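PDB 3JX8: putative lipoprotein from Parabacteroides distasonis ATCC 8503, which is of unknown function but is a putative lipoprotein with an adhesin-like head domain, consistent with a part in cell adhesion. Local coordinates for residues E142-G147 against S162-S167; S168-V173 against E189-D194; A180-A185 against A200-A205; S207-V212 against S225-Y230; L218-V223 against P234-S239. All coordinates share one frame; numbering follows the deposited sequence.

The five contacts join successive turns of a parallel beta solenoid, contacts 2 and 3, and likewise 4 and 5, interleaving along the chain. Contacts 1, 3 and 5 join neighbouring strands of one wall, with about 20 Å between the centres of contacts 1 and 5; contacts 2 and 4 lie on the facing wall, their centres about 10 Å apart. Between the walls the side chains interlock: Ile190 CD1 of contact 2 lies 3.7 Å from Phe182 CB of contact 3, and Tyr230 CE1 of contact 4 lies 3.4 Å from Ile236 CD1 of contact 5. Contacts 1, 3 and 5 also touch the second subunit, while a sulfate beside contact 4, probably from the crystallisation liquor, bridges to that subunit.

Contact 1 of 5, residues E142-G147 against S162-S167; sequences ECNMAG and SCSLAS
Glu142-Ala146 and Ser162-Ala166 run parallel in exact register, 4.7 Å apart at closest approach with 2° between their N-to-C directions, joined by five backbone hydrogen bonds, the first donated by Cys143 N and the last by Gly147 N. The shortest, from Ala166 N to Met145 O, spans 2.7 Å. On the inward face, selenomethionine Met145 and Leu165 lie side by side and point the same way. The Met145 CG, placed between backbone N and carbonyl carbon (chi1 70°), comes within 3.5 Å of Leu165 CD1, and the selenium and CE follow alongside the same methyl. Cys143 CB meets Cys163 SG at 4.0 Å. On the other face Asn144 ND2 donates in its amide plane to the anti lone pair of Glu142 OE2 (2.8 Å), and it also reaches Asn123 OD1 on the preceding strand. A water joins three of the polar groups: it donates to Asn144 OD1 and hydrogen-bonds the hydroxyls of Ser162 and Ser164, each at 2.6 Å. Further along this face Ala146 CB faces Ala166 CB, and both alanines pack on alanines of the second subunit. Equivalent positions stacked on successive turns, apolar inside and polar outside, are characteristic of a right-handed parallel beta-helix of the pectate-lyase-like clan.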
# COMPACT_ATOMS: atom_id res chain seq x y z
N GLU A 142 -17.24 1.42 1.84
CA GLU A 142 -15.80 1.49 1.64
C GLU A 142 -15.16 0.24 2.25
O GLU A 142 -15.44 -0.10 3.40
CB GLU A 142 -15.28 2.75 2.29
CG GLU A 142 -13.91 3.11 1.92
CD GLU A 142 -13.48 4.46 2.46
OE1 GLU A 142 -14.20 5.45 2.24
OE2 GLU A 142 -12.39 4.53 3.07
N CYS A 143 -14.39 -0.47 1.44
CA CYS A 143 -13.64 -1.69 1.85
C CYS A 143 -12.14 -1.48 1.70
O CYS A 143 -11.60 -1.47 0.57
CB CYS A 143 -14.01 -2.85 0.94
SG CYS A 143 -15.70 -3.38 1.07
N ASN A 144 -11.47 -1.33 2.82
CA ASN A 144 -10.06 -1.10 2.82
C ASN A 144 -9.37 -2.25 3.47
O ASN A 144 -9.79 -2.71 4.56
CB ASN A 144 -9.77 0.16 3.58
CG ASN A 144 -10.52 1.33 3.01
OD1 ASN A 144 -10.60 1.48 1.78
ND2 ASN A 144 -11.10 2.15 3.88
N MSE A 145 -8.33 -2.73 2.83
CA MSE A 145 -7.50 -3.73 3.48
C MSE A 145 -5.99 -3.64 3.22
O MSE A 145 -5.52 -3.15 2.14
CB MSE A 145 -8.02 -5.10 3.18
CG MSE A 145 -7.86 -5.58 1.79
SE MSE A 145 -7.79 -7.55 1.96
CE MSE A 145 -6.05 -7.75 2.82
N ALA A 146 -5.23 -4.05 4.24
CA ALA A 146 -3.78 -4.16 4.14
C ALA A 146 -3.43 -5.52 4.67
O ALA A 146 -3.56 -5.81 5.89
CB ALA A 146 -3.07 -3.03 4.91
N GLY A 147 -3.00 -6.39 3.78
CA GLY A 147 -2.56 -7.71 4.17
C GLY A 147 -2.85 -8.74 3.13
O GLY A 147 -3.12 -8.40 1.98
N SER A 162 -16.11 2.10 -2.73
CA SER A 162 -14.69 2.34 -2.81
C SER A 162 -13.91 1.19 -2.20
O SER A 162 -14.15 0.84 -1.04
CB SER A 162 -14.37 3.63 -2.09
OG SER A 162 -12.99 3.76 -1.96
N CYS A 163 -12.98 0.61 -2.95
CA CYS A 163 -12.09 -0.44 -2.42
C CYS A 163 -10.63 -0.12 -2.63
O CYS A 163 -10.21 0.13 -3.78
CB CYS A 163 -12.36 -1.78 -3.12
SG CYS A 163 -14.05 -2.30 -3.05
N SER A 164 -9.86 -0.19 -1.55
CA SER A 164 -8.42 -0.02 -1.57
C SER A 164 -7.76 -1.21 -0.90
O SER A 164 -8.07 -1.56 0.25
CB SER A 164 -8.03 1.23 -0.84
OG SER A 164 -8.74 2.32 -1.37
N LEU A 165 -6.82 -1.81 -1.62
CA LEU A 165 -6.12 -3.01 -1.21
C LEU A 165 -4.63 -2.70 -1.20
O LEU A 165 -4.07 -2.28 -2.23
CB LEU A 165 -6.43 -4.11 -2.23
CG LEU A 165 -5.64 -5.41 -2.22
CD1 LEU A 165 -5.53 -5.99 -0.83
CD2 LEU A 165 -6.36 -6.38 -3.18
N ALA A 166 -3.98 -2.83 -0.04
CA ALA A 166 -2.52 -2.78 0.04
C ALA A 166 -2.06 -4.21 0.26
O ALA A 166 -2.70 -4.97 1.01
CB ALA A 166 -2.02 -1.85 1.19
N SER A 167 -0.96 -4.57 -0.38
CA SER A 167 -0.34 -5.88 -0.23
C SER A 167 -1.00 -6.94 -1.11
O SER A 167 -1.46 -6.63 -2.20
CB SER A 167 -0.23 -6.30 1.24
OG SER A 167 0.86 -7.22 1.42
O HOH W 1 -13.70 6.95 -0.76
O HOH W 2 -11.03 3.05 -0.34

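Contact 2 of 5, residues S168-V173 against E189-D194; sequences SGEIEV and EIKAFD
Glu170 and Lys191 cross obliquely above the paired strands, the lysine ammonium coming up beside the glutamate carboxylate. The Lys191 chain is extended beyond CG, and its CG sits anti to the carbonyl carbon (chi1 -64°); NZ ends 3.3 Å from Glu170 OE1 in a salt bridge whose hydrogen bond is weak. CE follows close behind, 3.5 Å from that oxygen. Lys191 crosses Glu172 as well, but there the meeting is between stems, Glu172 CG against Lys191 CB at 4.1 Å, while the charged ends stay beyond salt-bridge distance. Glu189 brings a like charge, its OE1 lying 4.3 Å from Glu170 OE1; a water in reach of both oxygens, together with the nearby ammonium, would be expected to ease the repulsion. These charged groups form the outer surface of one wall of the parallel beta solenoid, whose strands 170-173 and 189-192 are held in register by four backbone hydrogen bonds. The opposite face is apolar. Ile171 CB approaches Ile190 CG1, and both isoleucines reach Cys163 on the facing wall. Val173 turns CG2 onto Ala192 CB at 3.6 Å, next to Phe182. Where the chain rounds the corner, a water donates to Val173 O and accepts from Asp194 N at 2.9 Å.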
# COMPACT_ATOMS: atom_id res chain seq x y z
N SER A 168 -1.00 -8.19 -0.65
CA SER A 168 -1.19 -9.34 -1.53
C SER A 168 -2.57 -9.97 -1.50
O SER A 168 -2.81 -10.95 -2.20
CB SER A 168 -0.15 -10.42 -1.17
OG SER A 168 -0.34 -10.84 0.17
N GLY A 169 -3.47 -9.44 -0.69
CA GLY A 169 -4.79 -10.02 -0.51
C GLY A 169 -5.77 -9.85 -1.67
O GLY A 169 -5.39 -9.62 -2.84
N GLU A 170 -7.05 -9.94 -1.33
CA GLU A 170 -8.12 -9.99 -2.29
C GLU A 170 -9.43 -9.33 -1.80
O GLU A 170 -9.89 -9.60 -0.68
CB GLU A 170 -8.39 -11.43 -2.62
CG GLU A 170 -9.43 -11.59 -3.69
CD GLU A 170 -9.81 -13.04 -3.93
OE1 GLU A 170 -8.94 -13.76 -4.46
OE2 GLU A 170 -10.99 -13.41 -3.63
N ILE A 171 -10.01 -8.47 -2.63
CA ILE A 171 -11.32 -7.92 -2.39
C ILE A 171 -12.18 -8.36 -3.55
O ILE A 171 -11.75 -8.24 -4.72
CB ILE A 171 -11.32 -6.39 -2.31
CG1 ILE A 171 -10.37 -5.93 -1.21
CG2 ILE A 171 -12.76 -5.87 -2.08
CD1 ILE A 171 -10.24 -4.42 -1.08
N GLU A 172 -13.37 -8.88 -3.23
CA GLU A 172 -14.34 -9.32 -4.22
C GLU A 172 -15.72 -8.72 -3.93
O GLU A 172 -16.20 -8.76 -2.79
CB GLU A 172 -14.43 -10.84 -4.24
CG GLU A 172 -15.47 -11.35 -5.22
CD GLU A 172 -15.42 -12.88 -5.45
OE1 GLU A 172 -14.72 -13.59 -4.71
OE2 GLU A 172 -16.08 -13.36 -6.40
N VAL A 173 -16.35 -8.18 -4.97
CA VAL A 173 -17.61 -7.46 -4.84
C VAL A 173 -18.54 -7.87 -5.95
O VAL A 173 -18.13 -8.00 -7.12
CB VAL A 173 -17.45 -5.91 -4.78
CG1 VAL A 173 -16.68 -5.53 -3.53
CG2 VAL A 173 -16.78 -5.32 -6.04
N GLU A 189 -5.41 -8.45 -5.57
CA GLU A 189 -6.38 -8.51 -6.64
C GLU A 189 -7.76 -8.04 -6.19
O GLU A 189 -8.25 -8.43 -5.12
CB GLU A 189 -6.45 -9.96 -7.13
CG GLU A 189 -7.46 -10.17 -8.16
CD GLU A 189 -7.48 -11.57 -8.71
OE1 GLU A 189 -6.92 -12.52 -8.09
OE2 GLU A 189 -8.10 -11.70 -9.77
N ILE A 190 -8.37 -7.17 -7.00
CA ILE A 190 -9.77 -6.83 -6.84
C ILE A 190 -10.55 -7.59 -7.92
O ILE A 190 -10.21 -7.56 -9.11
CB ILE A 190 -10.05 -5.35 -6.90
CG1 ILE A 190 -9.44 -4.65 -5.69
CG2 ILE A 190 -11.58 -5.10 -6.92
CD1 ILE A 190 -9.54 -3.12 -5.72
N LYS A 191 -11.58 -8.30 -7.49
CA LYS A 191 -12.43 -9.06 -8.40
C LYS A 191 -13.80 -8.42 -8.41
O LYS A 191 -14.56 -8.50 -7.42
CB LYS A 191 -12.57 -10.50 -7.94
CG LYS A 191 -11.33 -11.33 -7.92
CD LYS A 191 -11.72 -12.74 -7.51
CE LYS A 191 -10.55 -13.70 -7.58
NZ LYS A 191 -10.89 -14.94 -6.81
N ALA A 192 -14.14 -7.79 -9.51
CA ALA A 192 -15.38 -7.03 -9.58
C ALA A 192 -16.08 -7.18 -10.91
O ALA A 192 -16.86 -6.32 -11.27
CB ALA A 192 -15.11 -5.56 -9.24
N PHE A 193 -15.85 -8.28 -11.60
CA PHE A 193 -16.55 -8.53 -12.87
C PHE A 193 -18.06 -8.64 -12.70
O PHE A 193 -18.78 -8.30 -13.61
CB PHE A 193 -16.07 -9.83 -13.56
CG PHE A 193 -14.87 -9.68 -14.48
CD1 PHE A 193 -14.63 -8.51 -15.20
CD2 PHE A 193 -14.04 -10.77 -14.71
CE1 PHE A 193 -13.53 -8.43 -16.07
CE2 PHE A 193 -12.95 -10.69 -15.59
CZ PHE A 193 -12.71 -9.52 -16.26
N ASP A 194 -18.55 -9.14 -11.56
CA ASP A 194 -20.02 -9.20 -11.33
C ASP A 194 -20.52 -8.09 -10.44
O ASP A 194 -21.56 -8.22 -9.79
CB ASP A 194 -20.44 -10.55 -10.77
CG ASP A 194 -20.12 -11.67 -11.72
OD1 ASP A 194 -20.23 -11.49 -12.98
OD2 ASP A 194 -19.74 -12.75 -11.20
O HOH W 3 -6.66 -13.25 -5.53
O HOH W 4 -17.39 -9.64 -8.98

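Contact 3 of 5, residues A180-A185 against A200-A205; sequences ASFNVA and AECNIA
Phe182 and Cys202 meet on the inward face of two parallel strands, the thiol sulfur lying at the edge of the ring and almost exactly in its plane. Cys202 SG is 5.4 Å from the ring centroid and 4.1 Å from the rim atom CD2, a sulfur-aromatic contact made edge-on. Phe182 lies on the inward face, where Ile190 and Ala192 of the facing wall pack against its ring. Beside this pair on the same face, Ala180 CB faces Ala200 CB at 4.3 Å. Toward the other end of the strands, Val184 and Ile204 both reach Ile210 on the facing wall. Between the faces runs the backbone pairing: five hydrogen bonds, among them a nearly straight one from Phe182 N to Glu201 O (2.8 Å, 177°), keep each residue level with its partner.

On the outward face Asn183 and Asn203 lie side by side with their amide planes only 8° apart. Asn203 ND2 donates to Asn183 OD1 at 3.1 Å, the bond tilted about 20° from both planes. The same ND2 also donates, within its amide plane, to Glu201 OE2 at 2.8 Å, meeting that oxygen from above the carboxylate. Asn183 ND2 in turn reaches Ser181 OG and, on the preceding strand, Cys163 O, while Asn203 OD1 receives a weak bond from Asn221. Each amide is thus fixed by partners on its own and adjoining strands. Like residues stacked in register on successive turns are characteristic of a parallel beta-helix; here the asparagines line the outward face of one wall.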
# COMPACT_ATOMS: atom_id res chain seq x y z
N ALA A 180 -17.89 3.55 -8.72
CA ALA A 180 -16.94 2.67 -8.07
C ALA A 180 -15.52 3.21 -8.23
O ALA A 180 -15.13 3.75 -9.29
CB ALA A 180 -17.01 1.25 -8.66
N SER A 181 -14.75 3.02 -7.17
CA SER A 181 -13.34 3.31 -7.19
C SER A 181 -12.57 2.07 -6.66
O SER A 181 -12.83 1.61 -5.55
CB SER A 181 -13.12 4.55 -6.36
OG SER A 181 -11.75 4.64 -6.08
N PHE A 182 -11.69 1.51 -7.48
CA PHE A 182 -10.90 0.32 -7.15
C PHE A 182 -9.40 0.59 -7.19
O PHE A 182 -8.86 1.01 -8.23
CB PHE A 182 -11.20 -0.79 -8.14
CG PHE A 182 -12.62 -1.23 -8.14
CD1 PHE A 182 -13.24 -1.61 -6.97
CD2 PHE A 182 -13.34 -1.32 -9.32
CE1 PHE A 182 -14.57 -2.03 -6.97
CE2 PHE A 182 -14.67 -1.76 -9.32
CZ PHE A 182 -15.28 -2.12 -8.14
N ASN A 183 -8.73 0.34 -6.08
CA ASN A 183 -7.33 0.70 -5.92
C ASN A 183 -6.54 -0.47 -5.37
O ASN A 183 -6.93 -1.06 -4.36
CB ASN A 183 -7.22 1.86 -4.98
CG ASN A 183 -8.07 3.00 -5.39
OD1 ASN A 183 -7.69 3.79 -6.25
ND2 ASN A 183 -9.28 3.07 -4.83
N VAL A 184 -5.47 -0.82 -6.06
CA VAL A 184 -4.52 -1.83 -5.58
C VAL A 184 -3.09 -1.26 -5.51
O VAL A 184 -2.58 -0.72 -6.50
CB VAL A 184 -4.53 -3.05 -6.50
CG1 VAL A 184 -3.49 -4.06 -6.02
CG2 VAL A 184 -5.93 -3.64 -6.52
N ALA A 185 -2.45 -1.37 -4.34
CA ALA A 185 -1.04 -1.02 -4.16
C ALA A 185 -0.33 -2.26 -3.65
O ALA A 185 -0.23 -2.49 -2.44
CB ALA A 185 -0.88 0.14 -3.18
N ALA A 200 -16.52 3.73 -13.25
CA ALA A 200 -15.48 3.16 -12.40
C ALA A 200 -14.12 3.80 -12.68
O ALA A 200 -13.74 4.08 -13.84
CB ALA A 200 -15.39 1.69 -12.58
N GLU A 201 -13.37 3.98 -11.59
CA GLU A 201 -11.96 4.37 -11.63
C GLU A 201 -11.12 3.23 -11.07
O GLU A 201 -11.40 2.73 -9.97
CB GLU A 201 -11.76 5.59 -10.74
CG GLU A 201 -10.41 6.21 -10.89
CD GLU A 201 -10.14 7.29 -9.85
OE1 GLU A 201 -11.15 7.89 -9.38
OE2 GLU A 201 -8.93 7.52 -9.51
N CYS A 202 -10.10 2.82 -11.81
CA CYS A 202 -9.24 1.71 -11.42
C CYS A 202 -7.80 2.17 -11.39
O CYS A 202 -7.28 2.72 -12.37
CB CYS A 202 -9.37 0.59 -12.42
SG CYS A 202 -10.96 -0.19 -12.41
N ASN A 203 -7.17 1.99 -10.25
CA ASN A 203 -5.78 2.37 -10.07
C ASN A 203 -4.99 1.23 -9.53
O ASN A 203 -5.38 0.65 -8.50
CB ASN A 203 -5.67 3.51 -9.09
CG ASN A 203 -6.29 4.79 -9.61
OD1 ASN A 203 -5.75 5.42 -10.51
ND2 ASN A 203 -7.43 5.16 -9.05
N ILE A 204 -3.86 0.95 -10.19
CA ILE A 204 -2.88 -0.06 -9.75
C ILE A 204 -1.47 0.51 -9.63
O ILE A 204 -0.96 1.15 -10.55
CB ILE A 204 -2.81 -1.26 -10.72
CG1 ILE A 204 -4.20 -1.92 -10.87
CG2 ILE A 204 -1.79 -2.31 -10.21
CD1 ILE A 204 -4.19 -3.19 -11.70
N ALA A 205 -0.86 0.24 -8.48
CA ALA A 205 0.54 0.50 -8.25
C ALA A 205 1.22 -0.85 -8.04
O ALA A 205 0.88 -1.61 -7.16
CB ALA A 205 0.74 1.45 -7.06

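Contact 4 of 5, residues S207-V212 against S225-Y230; sequences SGEISV and SGEIHY. With SO4 (sulfate ion), chain N.
Val212 N donates to His229 O at 2.9 Å, one of four backbone hydrogen bonds that keep strands 209-212 and 227-230 parallel. On the outward face the imidazole of His229 leans over toward the first strand. Its NE2 makes a weak hydrogen bond to Glu209 OE1 (3.1 Å), the carboxylate standing nearly perpendicular to the ring, 86° between planes, and meeting it at the edge. CD2 rests 3.5 Å from Ser211 OG, also at the ring edge. The stronger partner is at the other nitrogen: ND1 is hydrogen-bonded to Asn247 OD1, so the ring links three strands and its rotation is fixed from two sides. Glu227 lies alongside Glu209 with OE1 4.2 Å from Glu209 OE2. With acceptors at both nitrogens and two carboxylates nearby, the ring may well be protonated.

The inward face is apolar. Val212 CG1, between backbone N and carbonyl carbon (chi1 59°), touches Tyr230 CB at 3.5 Å and Ile228 CG2 at 4.0 Å. At the turn, Ser207 OG donates to a sulfate oxygen, O2, at 3.1 Å; the ion is also hydrogen-bonded to Ser148 OG of the second subunit. The Ser-Gly-Glu-Ile sequence shared by both segments marks the repeating turn of a parallel beta solenoid.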
# COMPACT_ATOMS: atom_id res chain seq x y z
N SER A 207 2.29 -4.70 -9.16
CA SER A 207 1.98 -5.89 -9.98
C SER A 207 0.59 -6.47 -9.81
O SER A 207 0.29 -7.53 -10.35
CB SER A 207 2.99 -6.98 -9.66
OG SER A 207 2.93 -7.29 -8.27
N GLY A 208 -0.28 -5.78 -9.08
CA GLY A 208 -1.62 -6.29 -8.85
C GLY A 208 -2.57 -6.27 -10.03
O GLY A 208 -2.20 -5.86 -11.14
N GLU A 209 -3.82 -6.62 -9.75
CA GLU A 209 -4.83 -6.88 -10.76
C GLU A 209 -6.22 -6.43 -10.35
O GLU A 209 -6.63 -6.62 -9.20
CB GLU A 209 -4.87 -8.38 -10.97
CG GLU A 209 -5.28 -8.82 -12.30
CD GLU A 209 -4.73 -10.21 -12.64
OE1 GLU A 209 -5.55 -11.10 -12.85
OE2 GLU A 209 -3.48 -10.40 -12.67
N ILE A 210 -6.96 -5.89 -11.31
CA ILE A 210 -8.36 -5.52 -11.13
C ILE A 210 -9.17 -6.05 -12.30
O ILE A 210 -8.79 -5.88 -13.47
CB ILE A 210 -8.55 -4.00 -11.04
CG1 ILE A 210 -7.70 -3.40 -9.91
CG2 ILE A 210 -10.10 -3.63 -10.94
CD1 ILE A 210 -7.78 -1.83 -9.82
N SER A 211 -10.29 -6.68 -11.98
CA SER A 211 -11.28 -7.07 -12.99
C SER A 211 -12.53 -6.24 -12.78
O SER A 211 -13.17 -6.34 -11.73
CB SER A 211 -11.62 -8.54 -12.86
OG SER A 211 -10.45 -9.32 -13.07
N VAL A 212 -12.89 -5.42 -13.77
CA VAL A 212 -13.94 -4.44 -13.61
C VAL A 212 -15.00 -4.58 -14.68
O VAL A 212 -14.70 -5.00 -15.81
CB VAL A 212 -13.36 -2.98 -13.60
CG1 VAL A 212 -12.60 -2.68 -14.92
CG2 VAL A 212 -14.46 -1.92 -13.25
N SER A 225 3.60 -3.28 -13.41
CA SER A 225 3.42 -4.44 -14.30
C SER A 225 2.02 -5.04 -14.19
O SER A 225 1.71 -6.02 -14.85
CB SER A 225 4.41 -5.53 -13.91
OG SER A 225 4.20 -5.93 -12.54
N GLY A 226 1.18 -4.44 -13.35
CA GLY A 226 -0.17 -4.90 -13.16
C GLY A 226 -1.10 -4.85 -14.35
O GLY A 226 -0.72 -4.38 -15.44
N GLU A 227 -2.31 -5.34 -14.14
CA GLU A 227 -3.28 -5.51 -15.23
C GLU A 227 -4.70 -5.20 -14.85
O GLU A 227 -5.14 -5.56 -13.73
CB GLU A 227 -3.27 -6.96 -15.72
CG GLU A 227 -1.92 -7.39 -16.27
CD GLU A 227 -1.91 -8.85 -16.78
OE1 GLU A 227 -2.93 -9.52 -16.71
OE2 GLU A 227 -0.88 -9.34 -17.22
N ILE A 228 -5.39 -4.53 -15.77
CA ILE A 228 -6.81 -4.24 -15.66
C ILE A 228 -7.52 -5.02 -16.79
O ILE A 228 -7.17 -4.90 -17.97
CB ILE A 228 -7.13 -2.74 -15.73
CG1 ILE A 228 -6.41 -2.05 -14.57
CG2 ILE A 228 -8.70 -2.51 -15.74
CD1 ILE A 228 -6.45 -0.49 -14.56
N HIS A 229 -8.48 -5.84 -16.39
CA HIS A 229 -9.31 -6.57 -17.32
C HIS A 229 -10.69 -5.97 -17.17
O HIS A 229 -11.21 -5.88 -16.04
CB HIS A 229 -9.39 -8.05 -16.94
CG HIS A 229 -8.10 -8.62 -16.47
ND1 HIS A 229 -7.04 -8.86 -17.32
CD2 HIS A 229 -7.68 -8.97 -15.23
CE1 HIS A 229 -6.03 -9.35 -16.62
NE2 HIS A 229 -6.39 -9.43 -15.35
N TYR A 230 -11.30 -5.58 -18.27
CA TYR A 230 -12.62 -4.99 -18.18
C TYR A 230 -13.62 -5.56 -19.15
O TYR A 230 -13.28 -6.04 -20.25
CB TYR A 230 -12.54 -3.47 -18.33
CG TYR A 230 -12.37 -2.91 -19.74
CD1 TYR A 230 -11.10 -2.88 -20.35
CD2 TYR A 230 -13.45 -2.40 -20.46
CE1 TYR A 230 -10.93 -2.36 -21.62
CE2 TYR A 230 -13.28 -1.86 -21.73
CZ TYR A 230 -12.02 -1.84 -22.29
OH TYR A 230 -11.82 -1.33 -23.53
S SO4 N . 6.78 -5.88 -8.05
O1 SO4 N . 6.31 -4.47 -8.14
O2 SO4 N . 5.76 -6.62 -7.26
O3 SO4 N . 6.85 -6.41 -9.43
O4 SO4 N . 8.09 -5.93 -7.42
O HOH W 5 0.98 -8.77 -13.16

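Contact 5 of 5, residues L218-V223 against P234-S239; sequences LDANIV and PEISKS
Leu218 packs on the 234-239 segment from CB to its tip. Its CB lies 3.8 Å from Pro234 CG, where the chain enters strand 235-239. CG, anti to the backbone N (chi1 176°), comes to 4.1 Å from Ile236 CG1, and at the tip CD2 touches Ile236 CD1 at 3.8 Å, the side chains lying side by side and pointing the same way. The other branch, CD1, packs against the preceding strand near Ala200 O. Ile236 CD1 also reaches Ala220 CB, and Tyr230 and Ile246 of the facing wall close over this apolar patch. The strands belong to the C-terminal end of the parallel beta solenoid, and 235-241 is the outermost strand of this wall within the chain. Five backbone hydrogen bonds join them although their axes diverge by 15°; the one from Ser239 N to Ala220 O is short at 2.8 Å but bent, 134° at the hydrogen. On the outward face Asn221 ND2 donates to Asp219 OD1, approaching from above the carboxylate plane, and Asn221 OD1 comes within 3.2 Å of Ser239 CB. A water donates to Ile222 O and is hydrogen-bonded to Ser239 OG. Lys238 NZ is hydrogen-bonded to Asn79 OD1 and Phe77 O of the second subunit.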
# COMPACT_ATOMS: atom_id res chain seq x y z
N LEU A 218 -14.97 4.34 -17.76
CA LEU A 218 -13.90 3.60 -17.11
C LEU A 218 -12.62 4.40 -17.22
O LEU A 218 -12.17 4.75 -18.32
CB LEU A 218 -13.69 2.20 -17.71
CG LEU A 218 -12.53 1.36 -17.15
CD1 LEU A 218 -12.70 1.11 -15.60
CD2 LEU A 218 -12.42 0.03 -17.93
N ASP A 219 -12.04 4.68 -16.07
CA ASP A 219 -10.79 5.39 -15.98
C ASP A 219 -9.78 4.37 -15.45
O ASP A 219 -9.88 3.93 -14.29
CB ASP A 219 -11.05 6.59 -15.07
CG ASP A 219 -9.87 7.45 -14.85
OD1 ASP A 219 -8.82 7.26 -15.50
OD2 ASP A 219 -9.99 8.36 -13.98
N ALA A 220 -8.86 3.96 -16.31
CA ALA A 220 -7.99 2.81 -16.08
C ALA A 220 -6.53 3.28 -15.99
O ALA A 220 -5.97 3.80 -16.96
CB ALA A 220 -8.17 1.79 -17.20
N ASN A 221 -5.93 3.13 -14.80
CA ASN A 221 -4.59 3.65 -14.52
C ASN A 221 -3.71 2.59 -13.92
O ASN A 221 -4.10 1.93 -12.92
CB ASN A 221 -4.66 4.84 -13.55
CG ASN A 221 -5.59 5.94 -14.06
OD1 ASN A 221 -5.27 6.60 -15.05
ND2 ASN A 221 -6.76 6.07 -13.47
N ILE A 222 -2.53 2.43 -14.49
CA ILE A 222 -1.54 1.47 -14.01
C ILE A 222 -0.17 2.13 -14.00
O ILE A 222 0.27 2.74 -15.00
CB ILE A 222 -1.44 0.22 -14.91
CG1 ILE A 222 -2.83 -0.42 -15.12
CG2 ILE A 222 -0.37 -0.76 -14.36
CD1 ILE A 222 -2.88 -1.55 -16.16
N VAL A 223 0.47 1.99 -12.84
CA VAL A 223 1.87 2.33 -12.68
C VAL A 223 2.55 1.06 -12.19
O VAL A 223 2.50 0.73 -11.00
CB VAL A 223 2.04 3.51 -11.68
CG1 VAL A 223 3.55 3.80 -11.43
CG2 VAL A 223 1.30 4.76 -12.23
N PRO A 234 -17.94 0.65 -21.76
CA PRO A 234 -17.78 2.04 -21.38
C PRO A 234 -16.84 2.77 -22.35
O PRO A 234 -16.24 2.12 -23.20
CB PRO A 234 -17.08 1.92 -20.04
CG PRO A 234 -16.15 0.76 -20.26
CD PRO A 234 -16.91 -0.20 -21.14
N GLU A 235 -16.74 4.09 -22.21
CA GLU A 235 -15.65 4.87 -22.80
C GLU A 235 -14.51 4.79 -21.79
O GLU A 235 -14.66 5.17 -20.62
CB GLU A 235 -16.06 6.33 -23.01
CG GLU A 235 -17.30 6.48 -23.90
CD GLU A 235 -17.82 7.89 -23.93
OE1 GLU A 235 -17.35 8.75 -23.13
OE2 GLU A 235 -18.73 8.13 -24.74
N ILE A 236 -13.37 4.27 -22.24
CA ILE A 236 -12.22 4.04 -21.37
C ILE A 236 -11.21 5.15 -21.58
O ILE A 236 -10.92 5.55 -22.72
CB ILE A 236 -11.60 2.61 -21.63
CG1 ILE A 236 -10.51 2.27 -20.61
CG2 ILE A 236 -11.07 2.44 -23.07
CD1 ILE A 236 -9.99 0.81 -20.77
N SER A 237 -10.70 5.68 -20.47
CA SER A 237 -9.48 6.52 -20.48
C SER A 237 -8.38 5.65 -19.95
O SER A 237 -8.50 5.09 -18.85
CB SER A 237 -9.65 7.73 -19.59
OG SER A 237 -10.77 8.45 -20.13
N LYS A 238 -7.32 5.51 -20.75
CA LYS A 238 -6.24 4.56 -20.47
C LYS A 238 -5.01 5.32 -20.01
O LYS A 238 -4.67 6.36 -20.58
CB LYS A 238 -5.87 3.81 -21.72
CG LYS A 238 -6.96 2.98 -22.29
CD LYS A 238 -6.54 2.45 -23.65
CE LYS A 238 -7.64 1.71 -24.37
NZ LYS A 238 -7.20 1.34 -25.73
N SER A 239 -4.31 4.80 -19.00
CA SER A 239 -3.04 5.36 -18.62
C SER A 239 -2.15 4.28 -18.04
O SER A 239 -2.48 3.69 -17.01
CB SER A 239 -3.29 6.45 -17.61
OG SER A 239 -2.05 6.91 -17.15
O HOH W 6 -0.47 5.34 -15.30